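PDB 4YAC: C alpha-dehydrogenase from Sphingobium sp. SYK-6, which binds NADH and, as a short-chain dehydrogenase/reductase, probably oxidises the Calpha alcohol of lignin-derived aryl ethers with NAD(+) as hydride acceptor. Local coordinates for residues 23-28 and 50-56; 86-91 and 137-142. All blocks are in the same frame, centred on the assembly; numbering follows the deposited sequence.

Contact 1 (23-28 and 50-56)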
# COMPACT_ATOMS: atom_id res chain seq x y z
N ALA A 23 12.14 -10.32 19.73
CA ALA A 23 11.98 -10.37 21.18
C ALA A 23 13.24 -10.85 21.89
O ALA A 23 13.66 -10.28 22.90
CB ALA A 23 10.80 -11.26 21.55
N LYS A 24 13.85 -11.91 21.35
CA LYS A 24 15.05 -12.48 21.96
C LYS A 24 16.18 -11.47 22.02
O LYS A 24 16.82 -11.29 23.07
CB LYS A 24 15.52 -13.71 21.18
CG LYS A 24 14.69 -14.95 21.39
CD LYS A 24 15.28 -16.13 20.61
CE LYS A 24 14.44 -17.39 20.77
NZ LYS A 24 14.99 -18.53 19.97
N VAL A 25 16.43 -10.80 20.90
CA VAL A 25 17.51 -9.83 20.81
C VAL A 25 17.25 -8.63 21.71
O VAL A 25 18.17 -8.13 22.36
CB VAL A 25 17.70 -9.35 19.35
CG1 VAL A 25 18.70 -8.19 19.27
CG2 VAL A 25 18.17 -10.50 18.47
N LEU A 26 16.01 -8.17 21.76
CA LEU A 26 15.68 -7.02 22.58
C LEU A 26 15.77 -7.35 24.08
O LEU A 26 16.25 -6.55 24.87
CB LEU A 26 14.28 -6.49 22.23
CG LEU A 26 14.15 -5.94 20.81
CD1 LEU A 26 12.69 -5.66 20.47
CD2 LEU A 26 14.98 -4.68 20.62
N ALA A 27 15.32 -8.55 24.45
CA ALA A 27 15.31 -8.96 25.85
C ALA A 27 16.71 -9.32 26.36
O ALA A 27 17.06 -9.02 27.50
CB ALA A 27 14.37 -10.15 26.04
N GLU A 28 17.50 -9.96 25.51
CA GLU A 28 18.79 -10.50 25.92
C GLU A 28 19.91 -9.50 25.74
O GLU A 28 20.54 -9.07 26.71
CB GLU A 28 19.09 -11.79 25.15
CG GLU A 28 18.13 -12.92 25.47
CD GLU A 28 18.49 -14.21 24.76
OE1 GLU A 28 19.55 -14.79 25.09
OE2 GLU A 28 17.71 -14.65 23.89
N TYR A 50 11.85 -20.95 26.61
CA TYR A 50 13.18 -20.45 26.28
C TYR A 50 13.61 -19.36 27.26
O TYR A 50 14.68 -19.44 27.89
CB TYR A 50 13.19 -19.91 24.84
CG TYR A 50 14.47 -19.19 24.46
CD1 TYR A 50 15.56 -19.88 23.98
CD2 TYR A 50 14.56 -17.81 24.58
CE1 TYR A 50 16.73 -19.23 23.62
CE2 TYR A 50 15.72 -17.14 24.23
CZ TYR A 50 16.80 -17.86 23.75
OH TYR A 50 17.95 -17.20 23.40
N PHE A 51 12.78 -18.33 27.40
CA PHE A 51 13.15 -17.17 28.19
C PHE A 51 13.31 -17.51 29.67
O PHE A 51 13.99 -16.79 30.39
CB PHE A 51 12.12 -16.05 28.02
CG PHE A 51 12.20 -15.35 26.70
CD1 PHE A 51 13.37 -14.71 26.32
CD2 PHE A 51 11.12 -15.32 25.84
CE1 PHE A 51 13.46 -14.06 25.10
CE2 PHE A 51 11.20 -14.67 24.62
CZ PHE A 51 12.37 -14.04 24.25
N SER A 52 12.69 -18.60 30.12
CA SER A 52 12.83 -19.01 31.52
C SER A 52 14.23 -19.52 31.83
O SER A 52 14.56 -19.79 32.98
CB SER A 52 11.81 -20.10 31.87
OG SER A 52 12.18 -21.34 31.30
N GLN A 53 15.05 -19.68 30.78
CA GLN A 53 16.42 -20.14 30.92
C GLN A 53 17.43 -19.03 30.59
O GLN A 53 18.61 -19.30 30.37
CB GLN A 53 16.66 -21.34 30.02
CG GLN A 53 15.70 -22.49 30.26
CD GLN A 53 15.79 -23.04 31.67
OE1 GLN A 53 16.88 -23.15 32.23
NE2 GLN A 53 14.65 -23.38 32.26
N LYS A 54 16.95 -17.79 30.58
CA LYS A 54 17.78 -16.62 30.27
C LYS A 54 17.58 -15.52 31.31
O LYS A 54 16.53 -15.45 31.95
CB LYS A 54 17.45 -16.06 28.89
CG LYS A 54 17.60 -17.06 27.74
CD LYS A 54 19.05 -17.46 27.55
CE LYS A 54 19.23 -18.32 26.29
NZ LYS A 54 20.54 -19.02 26.30
N ASN A 55 18.57 -14.65 31.46
CA ASN A 55 18.45 -13.54 32.40
C ASN A 55 17.72 -12.36 31.75
O ASN A 55 18.32 -11.36 31.36
CB ASN A 55 19.83 -13.10 32.88
CG ASN A 55 19.77 -12.34 34.19
OD1 ASN A 55 19.13 -12.78 35.15
ND2 ASN A 55 20.41 -11.18 34.23
N VAL A 56 16.40 -12.50 31.65
CA VAL A 56 15.58 -11.54 30.95
C VAL A 56 14.35 -11.16 31.75
O VAL A 56 13.96 -11.86 32.69
CB VAL A 56 15.12 -12.10 29.59
CG1 VAL A 56 16.32 -12.41 28.72
CG2 VAL A 56 14.27 -13.35 29.79
O HOH W 1 20.22 -11.17 29.32
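K24 lays its aliphatic chain across one face of the Y50 ring while E28, one helical turn on, takes the hydroxyl of the same tyrosine. From CB, a chi1 of -75° sets K24 CG beside the backbone N and into the notch between two rings, 3.7 Å from Y50 CE2 and 3.8 Å from F51 CZ. The chain then runs extended: CD lies 3.8 Å from Y50 CE2, CE sits 3.6 Å above the centre of the Y50 ring as a CH-pi contact, and NZ ends 4.2 Å from the ring centroid, 13° off its normal, in a cation-pi contact. Y50 OH donates to E28 OE2 over 2.6 Å, reaching the syn side of a carboxylate turned 58° from the ring. E28 OE1 faces the chain of K54, whose ammonium is near but short of a salt bridge. Deeper, A27 CB lies 4.0 Å from V56 CG1 and also touches the F51 ring; V58 of strand 57-62 and V34 of strand 33-38 lie beneath. The contact thus joins the neighbouring helices 17-28 and 41-51 on one side of the Rossmann sheet. Its chemistry is graded from apolar next to the strands to charged outside: one tyrosine serves a cation through its face and an anion through its hydroxyl, and the lysine charge probably makes that hydroxyl a somewhat stronger donor to E28.

Contact 2 (86-91 and 137-142)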
# COMPACT_ATOMS: atom_id res chain seq x y z
N ASP A 86 7.94 1.88 25.18
CA ASP A 86 8.91 2.75 24.53
C ASP A 86 9.09 2.37 23.07
O ASP A 86 9.25 3.24 22.21
CB ASP A 86 10.26 2.68 25.25
CG ASP A 86 10.20 3.24 26.66
OD1 ASP A 86 10.03 4.47 26.81
OD2 ASP A 86 10.34 2.44 27.62
N LEU A 87 9.08 1.07 22.80
CA LEU A 87 9.28 0.53 21.46
C LEU A 87 8.14 -0.40 21.10
O LEU A 87 7.90 -1.38 21.80
CB LEU A 87 10.62 -0.21 21.38
CG LEU A 87 10.92 -1.04 20.12
CD1 LEU A 87 10.94 -0.15 18.88
CD2 LEU A 87 12.25 -1.76 20.27
N LEU A 88 7.43 -0.08 20.02
CA LEU A 88 6.37 -0.94 19.51
C LEU A 88 6.85 -1.62 18.23
O LEU A 88 7.24 -0.95 17.28
CB LEU A 88 5.11 -0.13 19.23
CG LEU A 88 3.99 -0.89 18.50
CD1 LEU A 88 3.44 -2.00 19.38
CD2 LEU A 88 2.88 0.07 18.08
N CYS A 89 6.82 -2.95 18.23
CA CYS A 89 7.23 -3.74 17.08
C CYS A 89 6.01 -4.42 16.48
O CYS A 89 5.55 -5.44 17.00
CB CYS A 89 8.30 -4.78 17.46
SG CYS A 89 9.82 -4.08 18.12
N ASN A 90 5.48 -3.83 15.42
CA ASN A 90 4.35 -4.41 14.70
C ASN A 90 4.85 -5.43 13.69
O ASN A 90 5.13 -5.09 12.54
CB ASN A 90 3.54 -3.32 13.99
CG ASN A 90 3.11 -2.21 14.92
OD1 ASN A 90 2.12 -2.32 15.63
ND2 ASN A 90 3.84 -1.10 14.88
N THR A 91 4.97 -6.69 14.12
CA THR A 91 5.68 -7.69 13.33
C THR A 91 4.81 -8.90 12.97
O THR A 91 5.09 -9.59 11.99
CB THR A 91 6.95 -8.14 14.08
OG1 THR A 91 7.77 -6.99 14.29
CG2 THR A 91 7.74 -9.18 13.30
N GLY A 137 9.77 7.84 21.81
CA GLY A 137 9.46 6.44 21.59
C GLY A 137 9.95 5.99 20.24
O GLY A 137 10.68 6.72 19.55
N HIS A 138 9.56 4.78 19.85
CA HIS A 138 9.94 4.26 18.55
C HIS A 138 8.90 3.27 18.06
O HIS A 138 8.34 2.50 18.85
CB HIS A 138 11.31 3.60 18.62
CG HIS A 138 11.97 3.44 17.29
ND1 HIS A 138 12.86 4.37 16.79
CD2 HIS A 138 11.87 2.47 16.35
CE1 HIS A 138 13.28 3.98 15.60
NE2 HIS A 138 12.70 2.83 15.31
N ILE A 139 8.63 3.31 16.76
CA ILE A 139 7.66 2.41 16.15
C ILE A 139 8.31 1.66 15.00
O ILE A 139 8.81 2.26 14.05
CB ILE A 139 6.42 3.18 15.64
CG1 ILE A 139 5.73 3.90 16.80
CG2 ILE A 139 5.43 2.23 14.97
CD1 ILE A 139 4.74 4.95 16.36
N LEU A 140 8.29 0.33 15.10
CA LEU A 140 8.74 -0.54 14.02
C LEU A 140 7.55 -1.18 13.37
O LEU A 140 6.65 -1.69 14.05
CB LEU A 140 9.69 -1.63 14.55
CG LEU A 140 10.02 -2.79 13.60
CD1 LEU A 140 10.95 -2.33 12.48
CD2 LEU A 140 10.62 -3.96 14.36
N ILE A 141 7.54 -1.15 12.04
CA ILE A 141 6.59 -1.91 11.25
C ILE A 141 7.38 -2.89 10.41
O ILE A 141 8.31 -2.50 9.69
CB ILE A 141 5.72 -0.99 10.35
CG1 ILE A 141 4.71 -0.24 11.21
CG2 ILE A 141 4.98 -1.81 9.29
CD1 ILE A 141 4.00 0.89 10.49
N THR A 142 7.05 -4.17 10.53
CA THR A 142 7.65 -5.21 9.71
C THR A 142 6.72 -5.52 8.56
O THR A 142 5.66 -6.12 8.74
CB THR A 142 7.93 -6.50 10.51
OG1 THR A 142 8.73 -6.18 11.66
CG2 THR A 142 8.65 -7.53 9.66
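L87 to N90 pair in parallel register with H138 to I141, the strand axes 4.7 Å apart and 10° from parallel. Five backbone bonds alternate between the strands, from H138 N to D86 O through to T142 N to N90 O; the L140 N to L88 O bond is nearly straight at 172°. L140 O accepts twice: N90 N at 2.8 Å and N90 ND2 at 3.0 Å arrive from opposite faces of its carbonyl plane. A chi1 of -54° keeps the N90 amide beside its own backbone N, and ND2 thereby also lies against I139 CG2. On the other face of the sheet C89 SG packs 3.8 Å from L140 CD2, and L87 CD1 runs alongside H138, whose NE2 bonds S183 OG. At the C-terminal ends T142 OG1 donates to T91 OG1 over 2.9 Å, and T91 OG1 is also bonded to Q22 OE1 of helix 17-28. An alanine in place of T91 would probably leave the T142 hydroxyl and the Q22 amide oxygen each without this partner. Helix 105-133 makes the beta-alpha-beta crossover between the strands, packing on L88 and N90. Buried side-chain polar groups thus reinforce the backbone ladder where the sheet approaches the bound NADH.

In the fold
Both contacts belong to the Rossmann fold, but at different depths. Contact 2 lies in the core, all its touching residues buried in the middle of the seven-stranded parallel sheet; contact 1 is partly buried, toward the edge of the sheet, where two helices pack over the strands. They share no element, yet they meet: L26, on another side of helix 17-28 from the face used in contact 1, packs on L87 and C89 of contact 2, so this helix bridges them over 18 Å between centres. Regular backbone bonding dominates the core contact, whereas charged chains, an aromatic face and apolar packing hold the outer one, beside solvent.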